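Local coordinates for protein putative adenosine kinase (Schistosoma mansoni, PDB 3VAS) that binds adenosine and, as an adenosine kinase of the ribokinase (pfkB) family, probably catalyses its ATP-dependent phosphorylation to AMP, at residues 102-107 against 160-165; 185-190 against 216-221; 212-217 against 229-234; 243-248 against 255-260. All coordinates share one frame; numbering follows the deposited sequence.

Contact 1 (102-107 against 160-165); sequences SYVGCI and CDLSLA
Cys106 lies over one face of the peptide group that joins Asp161 to Leu162. No aromatic ring takes part, and this peptide is the flat group of the contact. Cys106 CB stands almost straight above Leu162 N at 3.8 Å. Its SG covers the same face further toward Asp161 and touches Asp161 CB at 3.9 Å. The thiol gets there because SG is anti to the backbone N (chi1 -173°). The Asp161 side chain does not fold over the strand; its carboxylate leads away.

Beyond the peptide the contact is aliphatic. Leu162 CB packs on Cys106 CB at 3.9 Å. The branch CD1 of Leu162 reaches Val104 CG1 at 4.0 Å, and the two side chains cross at about a right angle. Gly105, between Val104 and Cys106 in the strand, has its carbonyl carbon 4.3 Å from Leu162 CD1.

Strand 101-107 lies in the central sheet of the ribokinase-like fold, with strands 27-40 and 126-131 as parallel neighbours. Leu162 also touches Met30 and Gln130 of those strands. Just past it, Ser163 N bonds to Gln130 OE1, and Ser163 OG caps His166 N at the start of helix 164-167.

The two segments are thus joined by van der Waals contact alone. Polar bonds fix the loop at its flank, while Leu162 packs on Val104 and Cys106, alternate residues pointing to the same side of the strand.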
loop_
_atom_site.group_PDB
_atom_site.type_symbol
_atom_site.label_atom_id
_atom_site.label_comp_id
_atom_site.label_asym_id
_atom_site.label_seq_id
_atom_site.Cartn_x
_atom_site.Cartn_y
_atom_site.Cartn_z
ATOM N N SER A 102 -8.379 -8.865 8.218
ATOM C CA SER A 102 -9.661 -8.284 7.842
ATOM C C SER A 102 -9.429 -7.132 6.874
ATOM O O SER A 102 -8.455 -6.389 7.013
ATOM C CB SER A 102 -10.389 -7.743 9.072
ATOM O OG SER A 102 -10.797 -8.778 9.943
ATOM N N TYR A 103 -10.331 -6.982 5.906
ATOM C CA TYR A 103 -10.245 -5.892 4.940
ATOM C C TYR A 103 -11.605 -5.262 4.641
ATOM O O TYR A 103 -12.607 -5.963 4.472
ATOM C CB TYR A 103 -9.600 -6.369 3.639
ATOM C CG TYR A 103 -9.478 -5.291 2.578
ATOM C CD1 TYR A 103 -8.391 -4.421 2.565
ATOM C CD2 TYR A 103 -10.441 -5.151 1.580
ATOM C CE1 TYR A 103 -8.267 -3.442 1.591
ATOM C CE2 TYR A 103 -10.330 -4.176 0.598
ATOM C CZ TYR A 103 -9.240 -3.322 0.608
ATOM O OH TYR A 103 -9.122 -2.343 -0.360
ATOM N N VAL A 104 -11.614 -3.934 4.568
ATOM C CA VAL A 104 -12.793 -3.157 4.202
ATOM C C VAL A 104 -12.473 -2.231 3.027
ATOM O O VAL A 104 -11.470 -1.514 3.047
ATOM C CB VAL A 104 -13.278 -2.298 5.388
ATOM C CG1 VAL A 104 -14.325 -1.283 4.934
ATOM C CG2 VAL A 104 -13.815 -3.185 6.508
ATOM N N GLY A 105 -13.323 -2.253 2.004
ATOM C CA GLY A 105 -13.182 -1.364 0.863
ATOM C C GLY A 105 -14.493 -1.257 0.108
ATOM O O GLY A 105 -15.442 -1.988 0.403
ATOM N N CYS A 106 -14.556 -0.358 -0.871
ATOM C CA CYS A 106 -15.780 -0.195 -1.661
ATOM C C CYS A 106 -15.619 -0.595 -3.129
ATOM O O CYS A 106 -14.819 -0.012 -3.866
ATOM C CB CYS A 106 -16.318 1.238 -1.559
ATOM S SG CYS A 106 -17.942 1.470 -2.337
ATOM N N ILE A 107 -16.393 -1.593 -3.544
ATOM C CA ILE A 107 -16.437 -2.022 -4.936
ATOM C C ILE A 107 -17.802 -1.692 -5.544
ATOM O O ILE A 107 -18.744 -1.343 -4.823
ATOM C CB ILE A 107 -16.205 -3.543 -5.071
ATOM C CG1 ILE A 107 -17.248 -4.315 -4.253
ATOM C CG2 ILE A 107 -14.780 -3.927 -4.649
ATOM C CD1 ILE A 107 -17.239 -5.826 -4.502
ATOM N N CYS A 160 -14.166 5.480 -4.147
ATOM C CA CYS A 160 -14.428 6.798 -3.565
ATOM C C CYS A 160 -15.616 6.800 -2.615
ATOM O O CYS A 160 -15.663 7.596 -1.674
ATOM C CB CYS A 160 -14.680 7.837 -4.659
ATOM S SG CYS A 160 -13.234 8.231 -5.648
ATOM N N ASP A 161 -16.576 5.915 -2.868
ATOM C CA ASP A 161 -17.819 5.890 -2.101
ATOM C C ASP A 161 -17.675 5.265 -0.716
ATOM O O ASP A 161 -18.646 5.203 0.038
ATOM C CB ASP A 161 -18.927 5.184 -2.889
ATOM C CG ASP A 161 -19.660 6.122 -3.834
ATOM O OD1 ASP A 161 -19.093 7.175 -4.198
ATOM O OD2 ASP A 161 -20.807 5.805 -4.214
ATOM N N LEU A 162 -16.472 4.803 -0.381
ATOM C CA LEU A 162 -16.223 4.253 0.949
ATOM C C LEU A 162 -16.504 5.322 1.998
ATOM O O LEU A 162 -15.928 6.411 1.957
ATOM C CB LEU A 162 -14.787 3.754 1.069
ATOM C CG LEU A 162 -14.351 3.254 2.446
ATOM C CD1 LEU A 162 -15.096 1.974 2.833
ATOM C CD2 LEU A 162 -12.850 3.042 2.457
ATOM N N SER A 163 -17.405 5.018 2.927
ATOM C CA SER A 163 -17.885 6.032 3.857
ATOM C C SER A 163 -17.691 5.650 5.314
ATOM O O SER A 163 -17.559 4.478 5.653
ATOM C CB SER A 163 -19.364 6.327 3.611
ATOM O OG SER A 163 -20.156 5.194 3.912
ATOM N N LEU A 164 -17.690 6.663 6.170
ATOM C CA LEU A 164 -17.624 6.460 7.606
ATOM C C LEU A 164 -18.866 5.705 8.080
ATOM O O LEU A 164 -18.801 4.927 9.033
ATOM C CB LEU A 164 -17.510 7.811 8.316
ATOM C CG LEU A 164 -17.163 7.820 9.803
ATOM C CD1 LEU A 164 -15.900 7.009 10.076
ATOM C CD2 LEU A 164 -17.003 9.252 10.291
ATOM N N ALA A 165 -19.991 5.935 7.402
ATOM C CA ALA A 165 -21.237 5.246 7.720
ATOM C C ALA A 165 -21.117 3.730 7.594
ATOM O O ALA A 165 -21.676 2.988 8.401
ATOM C CB ALA A 165 -22.379 5.761 6.844
#

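Contact 2 (185-190 against 216-221); sequences AGFVIN and APFLSQ. With ADN (adenosine), chain C.
Phe187 runs from the adenosine to the start of helix 217-222. At its root, CB comes close to the adenine N1 of ADN, 3.1 Å away, which is tight. CG lies 3.3 Å from the same N1. The base covers one face of the ring, offset toward the rim, with CD1 near C2 and N3 and with CD2 3.5 Å from C6. CD2 also approaches Leu219 CD1. Further out, CE2 meets Ala216 CB at 3.7 Å, and the edge of the ring faces Phe218 CE2. CZ ends near Ala216 CB as well.

Leu219 presses on the turn. Its CD1 touches the Gly186 carbonyl carbon at 3.4 Å, where the glycine has no side chain to stand in the way. Asn190 OD1 approaches Phe218 CE1 in the plane of the ring, at its edge, 3.5 Å away. The amide and ring planes are nearly coplanar, 11° apart.

Asn32, Gly82, Ala83 and Asn86 are among the residues that hydrogen-bond adenosine. At this point the base instead meets an apolar ring face, with C6 3.4 Å above the Phe187 plane. Ala216, Phe218 and Leu219 touch that ring at its edge or obliquely.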
loop_
_atom_site.group_PDB
_atom_site.type_symbol
_atom_site.label_atom_id
_atom_site.label_comp_id
_atom_site.label_asym_id
_atom_site.label_seq_id
_atom_site.Cartn_x
_atom_site.Cartn_y
_atom_site.Cartn_z
ATOM N N ALA A 185 -2.734 2.342 3.594
ATOM C CA ALA A 185 -1.882 3.097 2.680
ATOM C C ALA A 185 -2.334 4.551 2.575
ATOM O O ALA A 185 -3.509 4.866 2.790
ATOM C CB ALA A 185 -1.870 2.448 1.298
ATOM N N GLY A 186 -1.392 5.429 2.238
ATOM C CA GLY A 186 -1.687 6.838 2.059
ATOM C C GLY A 186 -2.744 7.085 0.999
ATOM O O GLY A 186 -3.451 8.088 1.049
ATOM N N PHE A 187 -2.847 6.162 0.044
ATOM C CA PHE A 187 -3.818 6.249 -1.045
ATOM C C PHE A 187 -5.253 6.470 -0.572
ATOM O O PHE A 187 -6.079 7.006 -1.311
ATOM C CB PHE A 187 -3.778 4.974 -1.886
ATOM C CG PHE A 187 -2.587 4.875 -2.803
ATOM C CD1 PHE A 187 -1.832 3.714 -2.853
ATOM C CD2 PHE A 187 -2.243 5.928 -3.636
ATOM C CE1 PHE A 187 -0.743 3.611 -3.700
ATOM C CE2 PHE A 187 -1.155 5.829 -4.485
ATOM C CZ PHE A 187 -0.407 4.669 -4.516
ATOM N N VAL A 188 -5.549 6.048 0.652
ATOM C CA VAL A 188 -6.910 6.124 1.183
ATOM C C VAL A 188 -7.286 7.552 1.600
ATOM O O VAL A 188 -8.459 7.865 1.808
ATOM C CB VAL A 188 -7.099 5.122 2.340
ATOM C CG1 VAL A 188 -8.562 5.034 2.761
ATOM C CG2 VAL A 188 -6.603 3.753 1.904
ATOM N N ILE A 189 -6.284 8.422 1.696
ATOM C CA ILE A 189 -6.522 9.839 1.940
ATOM C C ILE A 189 -7.500 10.409 0.910
ATOM O O ILE A 189 -8.363 11.220 1.255
ATOM C CB ILE A 189 -5.197 10.641 1.934
ATOM C CG1 ILE A 189 -4.390 10.331 3.200
ATOM C CG2 ILE A 189 -5.462 12.137 1.836
ATOM C CD1 ILE A 189 -2.947 10.798 3.153
ATOM N N ASN A 190 -7.387 9.953 -0.339
ATOM C CA ASN A 190 -8.235 10.447 -1.427
ATOM C C ASN A 190 -9.673 9.921 -1.400
ATOM O O ASN A 190 -10.572 10.519 -1.997
ATOM C CB ASN A 190 -7.625 10.114 -2.793
ATOM C CG ASN A 190 -6.267 10.763 -3.013
ATOM O OD1 ASN A 190 -5.338 10.119 -3.499
ATOM N ND2 ASN A 190 -6.148 12.042 -2.661
ATOM N N ALA A 216 2.784 7.335 -2.479
ATOM C CA ALA A 216 3.086 8.043 -3.726
ATOM C C ALA A 216 3.479 9.501 -3.467
ATOM O O ALA A 216 2.964 10.131 -2.543
ATOM C CB ALA A 216 1.889 7.984 -4.671
ATOM N N PRO A 217 4.383 10.046 -4.297
ATOM C CA PRO A 217 4.840 11.432 -4.122
ATOM C C PRO A 217 3.712 12.474 -4.117
ATOM O O PRO A 217 3.791 13.418 -3.335
ATOM C CB PRO A 217 5.770 11.648 -5.324
ATOM C CG PRO A 217 6.261 10.280 -5.654
ATOM C CD PRO A 217 5.076 9.380 -5.414
ATOM N N PHE A 218 2.688 12.309 -4.950
ATOM C CA PHE A 218 1.628 13.316 -5.023
ATOM C C PHE A 218 0.895 13.522 -3.692
ATOM O O PHE A 218 0.388 14.612 -3.420
ATOM C CB PHE A 218 0.647 13.060 -6.187
ATOM C CG PHE A 218 -0.323 11.922 -5.956
ATOM C CD1 PHE A 218 -1.514 12.129 -5.268
ATOM C CD2 PHE A 218 -0.070 10.660 -6.474
ATOM C CE1 PHE A 218 -2.421 11.085 -5.068
ATOM C CE2 PHE A 218 -0.973 9.610 -6.284
ATOM C CZ PHE A 218 -2.149 9.824 -5.578
ATOM N N LEU A 219 0.862 12.484 -2.862
ATOM C CA LEU A 219 0.215 12.577 -1.555
ATOM C C LEU A 219 0.947 13.537 -0.621
ATOM O O LEU A 219 0.320 14.367 0.035
ATOM C CB LEU A 219 0.082 11.195 -0.907
ATOM C CG LEU A 219 -0.913 10.253 -1.591
ATOM C CD1 LEU A 219 -0.729 8.833 -1.084
ATOM C CD2 LEU A 219 -2.357 10.725 -1.390
ATOM N N SER A 220 2.270 13.428 -0.558
ATOM C CA SER A 220 3.048 14.346 0.269
ATOM C C SER A 220 3.019 15.774 -0.268
ATOM O O SER A 220 3.149 16.727 0.494
ATOM C CB SER A 220 4.492 13.869 0.402
ATOM O OG SER A 220 4.546 12.694 1.188
ATOM N N GLN A 221 2.846 15.916 -1.578
ATOM C CA GLN A 221 2.847 17.236 -2.211
ATOM C C GLN A 221 1.501 17.947 -2.087
ATOM O O GLN A 221 1.452 19.122 -1.730
ATOM C CB GLN A 221 3.246 17.129 -3.687
ATOM C CG GLN A 221 4.642 16.560 -3.911
ATOM C CD GLN A 221 4.916 16.210 -5.365
ATOM O OE1 GLN A 221 4.007 15.844 -6.112
ATOM N NE2 GLN A 221 6.177 16.323 -5.773
HETATM O "O5'" ADN C . 1.778 -0.789 -5.595
HETATM C "C5'" ADN C . 1.157 -1.174 -6.820
HETATM C "C4'" ADN C . -0.344 -1.232 -6.681
HETATM O "O4'" ADN C . -0.855 0.078 -6.387
HETATM C "C3'" ADN C . -1.124 -1.711 -7.911
HETATM O "O3'" ADN C . -1.629 -3.027 -7.674
HETATM C "C2'" ADN C . -2.307 -0.723 -8.021
HETATM O "O2'" ADN C . -3.573 -1.332 -8.144
HETATM C "C1'" ADN C . -2.209 0.085 -6.726
HETATM N N9 ADN C . -2.680 1.466 -6.833
HETATM C C8 ADN C . -2.411 2.324 -7.799
HETATM N N7 ADN C . -3.130 3.572 -7.493
HETATM C C5 ADN C . -3.848 3.381 -6.275
HETATM C C6 ADN C . -4.682 4.220 -5.541
HETATM N N6 ADN C . -4.942 5.556 -6.004
HETATM N N1 ADN C . -5.265 3.758 -4.368
HETATM C C2 ADN C . -5.019 2.483 -3.922
HETATM N N3 ADN C . -4.196 1.657 -4.642
HETATM C C4 ADN C . -3.611 2.135 -5.842
#

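Contact 3 (212-217 against 229-234); sequences FNLSAP and EMISYS
Phe212 receives Met230 over one face of its ring. Met230 CB sits 3.8 Å from the ring centroid of Phe212, only 14° off the normal, a CH-pi contact. The closest ring atom is Phe212 CZ, 3.7 Å from that CB. The two side chains cross at about a right angle. Phe212 is aimed at the helix because CG is anti to the backbone N (chi1 -179°). Ile231 CG1 comes obliquely to Phe212 CD2 at 4.3 Å. At the root of the phenylalanine, Ser234 OG lies close to Phe212 CB, 3.1 Å away. Leu214 CD2 adds a looser touch on Ile231 CD1.

The second shell fixes these groups. Ser234 OG donates to Met230 O at 2.7 Å, from 53° out of the carbonyl plane. Tyr233 N reaches the same oxygen from the opposite face. Two donors thus grip Met230 O in the last part of helix 224-231, where residues 231-234 form a type I beta turn. On the strand side, Asn213 OD1 accepts from Ser215 N at 2.9 Å on a lone pair, an Asx turn that bends the chain after strand 209-213. Outside, Tyr193 and Met196 of helix 189-205 also pack on Met230.

The polar bonds described here lie within each segment; those joining parts of the fold run elsewhere. The Ser234 hydroxyl is spent on Met230 O, and the helix meets the strand through apolar and CH-pi packing.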
loop_
_atom_site.group_PDB
_atom_site.type_symbol
_atom_site.label_atom_id
_atom_site.label_comp_id
_atom_site.label_asym_id
_atom_site.label_seq_id
_atom_site.Cartn_x
_atom_site.Cartn_y
_atom_site.Cartn_z
ATOM N N PHE A 212 1.513 2.810 8.381
ATOM C CA PHE A 212 1.114 3.771 7.362
ATOM C C PHE A 212 2.128 3.801 6.226
ATOM O O PHE A 212 3.336 3.772 6.463
ATOM C CB PHE A 212 0.976 5.156 8.003
ATOM C CG PHE A 212 0.545 6.239 7.047
ATOM C CD1 PHE A 212 -0.707 6.201 6.449
ATOM C CD2 PHE A 212 1.382 7.308 6.771
ATOM C CE1 PHE A 212 -1.108 7.200 5.574
ATOM C CE2 PHE A 212 0.991 8.314 5.894
ATOM C CZ PHE A 212 -0.257 8.260 5.296
ATOM N N ASN A 213 1.637 3.847 4.992
ATOM C CA ASN A 213 2.514 3.918 3.825
ATOM C C ASN A 213 2.376 5.270 3.115
ATOM O O ASN A 213 1.260 5.721 2.848
ATOM C CB ASN A 213 2.202 2.768 2.858
ATOM C CG ASN A 213 3.380 2.424 1.947
ATOM O OD1 ASN A 213 3.890 3.276 1.215
ATOM N ND2 ASN A 213 3.820 1.168 1.999
ATOM N N LEU A 214 3.501 5.916 2.817
ATOM C CA LEU A 214 3.474 7.189 2.087
ATOM C C LEU A 214 2.875 7.015 0.682
ATOM O O LEU A 214 2.305 7.951 0.116
ATOM C CB LEU A 214 4.875 7.819 2.010
ATOM C CG LEU A 214 5.582 8.196 3.321
ATOM C CD1 LEU A 214 6.967 8.793 3.063
ATOM C CD2 LEU A 214 4.731 9.155 4.149
ATOM N N SER A 215 3.031 5.815 0.128
ATOM C CA SER A 215 2.312 5.375 -1.075
ATOM C C SER A 215 2.711 6.006 -2.420
ATOM O O SER A 215 2.935 5.283 -3.390
ATOM C CB SER A 215 0.795 5.453 -0.871
ATOM O OG SER A 215 0.396 4.600 0.186
ATOM N N ALA A 216 2.784 7.335 -2.479
ATOM C CA ALA A 216 3.086 8.043 -3.726
ATOM C C ALA A 216 3.479 9.501 -3.467
ATOM O O ALA A 216 2.964 10.131 -2.543
ATOM C CB ALA A 216 1.889 7.984 -4.671
ATOM N N PRO A 217 4.383 10.046 -4.297
ATOM C CA PRO A 217 4.840 11.432 -4.122
ATOM C C PRO A 217 3.712 12.474 -4.117
ATOM O O PRO A 217 3.791 13.418 -3.335
ATOM C CB PRO A 217 5.770 11.648 -5.324
ATOM C CG PRO A 217 6.261 10.280 -5.654
ATOM C CD PRO A 217 5.076 9.380 -5.414
ATOM N N GLU A 229 -0.768 14.363 9.478
ATOM C CA GLU A 229 -1.703 14.006 10.531
ATOM C C GLU A 229 -1.688 12.495 10.764
ATOM O O GLU A 229 -1.669 12.040 11.908
ATOM C CB GLU A 229 -3.118 14.496 10.228
ATOM C CG GLU A 229 -4.090 14.200 11.359
ATOM C CD GLU A 229 -5.386 14.990 11.264
ATOM O OE1 GLU A 229 -5.912 15.167 10.144
ATOM O OE2 GLU A 229 -5.880 15.434 12.321
ATOM N N MET A 230 -1.687 11.725 9.678
ATOM C CA MET A 230 -1.616 10.270 9.771
ATOM C C MET A 230 -0.328 9.796 10.456
ATOM O O MET A 230 -0.365 8.918 11.315
ATOM C CB MET A 230 -1.761 9.626 8.390
ATOM C CG MET A 230 -3.151 9.780 7.778
ATOM S SD MET A 230 -4.463 9.195 8.871
ATOM C CE MET A 230 -4.072 7.464 8.959
ATOM N N ILE A 231 0.803 10.385 10.074
ATOM C CA ILE A 231 2.076 10.057 10.705
ATOM C C ILE A 231 1.981 10.215 12.224
ATOM O O ILE A 231 2.534 9.404 12.974
ATOM C CB ILE A 231 3.236 10.906 10.133
ATOM C CG1 ILE A 231 3.502 10.520 8.673
ATOM C CG2 ILE A 231 4.500 10.720 10.950
ATOM C CD1 ILE A 231 4.593 11.335 8.010
ATOM N N SER A 232 1.236 11.223 12.678
ATOM C CA SER A 232 1.148 11.499 14.115
ATOM C C SER A 232 0.384 10.424 14.906
ATOM O O SER A 232 0.400 10.433 16.137
ATOM C CB SER A 232 0.602 12.916 14.393
ATOM O OG SER A 232 -0.803 13.004 14.208
ATOM N N TYR A 233 -0.262 9.496 14.202
ATOM C CA TYR A 233 -0.906 8.349 14.850
ATOM C C TYR A 233 -0.219 7.033 14.477
ATOM O O TYR A 233 -0.604 5.965 14.957
ATOM C CB TYR A 233 -2.391 8.258 14.473
ATOM C CG TYR A 233 -3.233 9.442 14.906
ATOM C CD1 TYR A 233 -3.385 10.549 14.079
ATOM C CD2 TYR A 233 -3.882 9.446 16.133
ATOM C CE1 TYR A 233 -4.154 11.632 14.466
ATOM C CE2 TYR A 233 -4.654 10.523 16.530
ATOM C CZ TYR A 233 -4.787 11.616 15.691
ATOM O OH TYR A 233 -5.551 12.695 16.075
ATOM N N SER A 234 0.791 7.110 13.615
ATOM C CA SER A 234 1.422 5.908 13.081
ATOM C C SER A 234 2.594 5.445 13.934
ATOM O O SER A 234 3.453 6.243 14.302
ATOM C CB SER A 234 1.895 6.147 11.649
ATOM O OG SER A 234 0.816 6.523 10.815
#

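Contact 4 (243-248 against 255-260); sequences EAEAYG and EDTVHA
Ala244 O, beside Thr257, accepts from Gly248 N at 2.8 Å within its own helix and is also hydrogen-bonded to Thr261 OG1 of helix 257-267. Thr257 CG2 lies 4.2 Å from Ala244 O.

The methyl CG2 is the part of Thr257 that meets the glycine. It rests on Gly248 CA at 3.7 Å, a close approach possible because the glycine carries no side chain. One turn earlier, Ala244 CB touches Val258 CG1 at 4.1 Å.

Glu245 bends across the start of the second helix. CG is anti to the backbone N (chi1 -153°), and a kink at chi2 (92°) turns the carboxylate over Thr257 and Val258, crossing both at about a right angle. Its OE2 lies 3.5 Å from Thr257 CB, and its OE1 lies 3.7 Å from Val258 CG2. The Thr257 hydroxyl is bonded to Leu253 O instead. The nearby first turn of helix 257-267 may favour the negative charge slightly.

Helices 241-250 and 257-267 thus pair near the surface. Pro217 and Gln221 of helix 217-222 touch Ala246 of the first helix. Tyr247 of that helix spans to Tyr264 and Ile265 of the second, and Val258 leans on Leu290 of strand 287-293.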
loop_
_atom_site.group_PDB
_atom_site.type_symbol
_atom_site.label_atom_id
_atom_site.label_comp_id
_atom_site.label_asym_id
_atom_site.label_seq_id
_atom_site.Cartn_x
_atom_site.Cartn_y
_atom_site.Cartn_z
ATOM N N GLU A 243 9.170 9.119 -2.662
ATOM C CA GLU A 243 8.214 9.661 -1.695
ATOM C C GLU A 243 8.922 10.474 -0.613
ATOM O O GLU A 243 8.432 11.517 -0.182
ATOM C CB GLU A 243 7.389 8.537 -1.057
ATOM C CG GLU A 243 6.465 7.823 -2.034
ATOM C CD GLU A 243 6.221 6.371 -1.663
ATOM O OE1 GLU A 243 6.560 5.980 -0.526
ATOM O OE2 GLU A 243 5.699 5.618 -2.515
ATOM N N ALA A 244 10.071 9.980 -0.170
ATOM C CA ALA A 244 10.867 10.681 0.822
ATOM C C ALA A 244 11.357 12.006 0.241
ATOM O O ALA A 244 11.347 13.034 0.919
ATOM C CB ALA A 244 12.046 9.816 1.263
ATOM N N GLU A 245 11.767 11.971 -1.023
ATOM C CA GLU A 245 12.250 13.161 -1.719
ATOM C C GLU A 245 11.148 14.216 -1.835
ATOM O O GLU A 245 11.369 15.389 -1.546
ATOM C CB GLU A 245 12.768 12.792 -3.110
ATOM C CG GLU A 245 13.838 13.728 -3.643
ATOM C CD GLU A 245 15.241 13.254 -3.314
ATOM O OE1 GLU A 245 15.522 12.053 -3.512
ATOM O OE2 GLU A 245 16.062 14.079 -2.858
ATOM N N ALA A 246 9.957 13.793 -2.244
ATOM C CA ALA A 246 8.843 14.721 -2.385
ATOM C C ALA A 246 8.404 15.251 -1.024
ATOM O O ALA A 246 8.094 16.431 -0.884
ATOM C CB ALA A 246 7.687 14.062 -3.109
ATOM N N TYR A 247 8.386 14.375 -0.022
ATOM C CA TYR A 247 8.038 14.775 1.338
ATOM C C TYR A 247 9.035 15.805 1.853
ATOM O O TYR A 247 8.654 16.832 2.432
ATOM C CB TYR A 247 8.033 13.559 2.265
ATOM C CG TYR A 247 7.615 13.857 3.691
ATOM C CD1 TYR A 247 6.317 13.601 4.120
ATOM C CD2 TYR A 247 8.516 14.381 4.611
ATOM C CE1 TYR A 247 5.930 13.865 5.419
ATOM C CE2 TYR A 247 8.132 14.654 5.914
ATOM C CZ TYR A 247 6.840 14.393 6.311
ATOM O OH TYR A 247 6.454 14.659 7.605
ATOM N N GLY A 248 10.317 15.516 1.646
ATOM C CA GLY A 248 11.383 16.380 2.108
ATOM C C GLY A 248 11.308 17.769 1.509
ATOM O O GLY A 248 11.410 18.765 2.229
ATOM N N GLU A 255 18.886 19.908 2.058
ATOM C CA GLU A 255 20.067 19.055 1.968
ATOM C C GLU A 255 19.823 17.709 2.629
ATOM O O GLU A 255 19.014 17.613 3.553
ATOM C CB GLU A 255 21.271 19.737 2.621
ATOM N N ASP A 256 20.525 16.683 2.146
ATOM C CA ASP A 256 20.472 15.338 2.723
ATOM C C ASP A 256 19.028 14.838 2.807
ATOM O O ASP A 256 18.629 14.201 3.785
ATOM C CB ASP A 256 21.133 15.336 4.107
ATOM C CG ASP A 256 21.657 13.969 4.506
ATOM O OD1 ASP A 256 22.041 13.189 3.608
ATOM O OD2 ASP A 256 21.689 13.678 5.722
ATOM N N THR A 257 18.263 15.128 1.758
ATOM C CA THR A 257 16.806 15.047 1.795
ATOM C C THR A 257 16.236 13.725 2.313
ATOM O O THR A 257 15.361 13.728 3.182
ATOM C CB THR A 257 16.188 15.394 0.421
ATOM O OG1 THR A 257 16.754 16.621 -0.061
ATOM C CG2 THR A 257 14.682 15.556 0.540
ATOM N N VAL A 258 16.737 12.603 1.801
ATOM C CA VAL A 258 16.168 11.305 2.155
ATOM C C VAL A 258 16.439 10.915 3.613
ATOM O O VAL A 258 15.525 10.491 4.319
ATOM C CB VAL A 258 16.617 10.187 1.190
ATOM C CG1 VAL A 258 15.996 8.868 1.597
ATOM C CG2 VAL A 258 16.221 10.540 -0.242
ATOM N N HIS A 259 17.683 11.075 4.059
ATOM C CA HIS A 259 18.026 10.876 5.466
ATOM C C HIS A 259 17.282 11.862 6.368
ATOM O O HIS A 259 16.743 11.479 7.407
ATOM C CB HIS A 259 19.537 11.009 5.686
ATOM C CG HIS A 259 20.329 9.843 5.179
ATOM N ND1 HIS A 259 20.968 8.956 6.019
ATOM C CD2 HIS A 259 20.582 9.418 3.918
ATOM C CE1 HIS A 259 21.585 8.035 5.298
ATOM N NE2 HIS A 259 21.369 8.294 4.020
ATOM N N ALA A 260 17.255 13.130 5.966
ATOM C CA ALA A 260 16.557 14.162 6.728
ATOM C C ALA A 260 15.063 13.856 6.872
ATOM O O ALA A 260 14.477 14.080 7.927
ATOM C CB ALA A 260 16.765 15.535 6.094
#

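Contacts 1, 2 and 3 are buried, whereas contact 4 lies further out and is partly so. Contacts 2 and 3 share Ala216 and Pro217, their centres about 8 Å apart, and meet where Gly186 N lies 2.7 Å from Asn213 O, a probable hydrogen bond. Contact 4 adjoins both, through Glu243 and, for contact 2, also Ala246 and Tyr247. Contact 1 touches none of the others, though its nearest atoms come within about 5 Å of contact 2. Contact 1 is aliphatic and thiol packing on a central strand, contact 2 adds a phenylalanine face against the adenine, contact 3 sets a helix on a strand through CH-pi packing, and contact 4 brings an exposed carboxylate over a helix start.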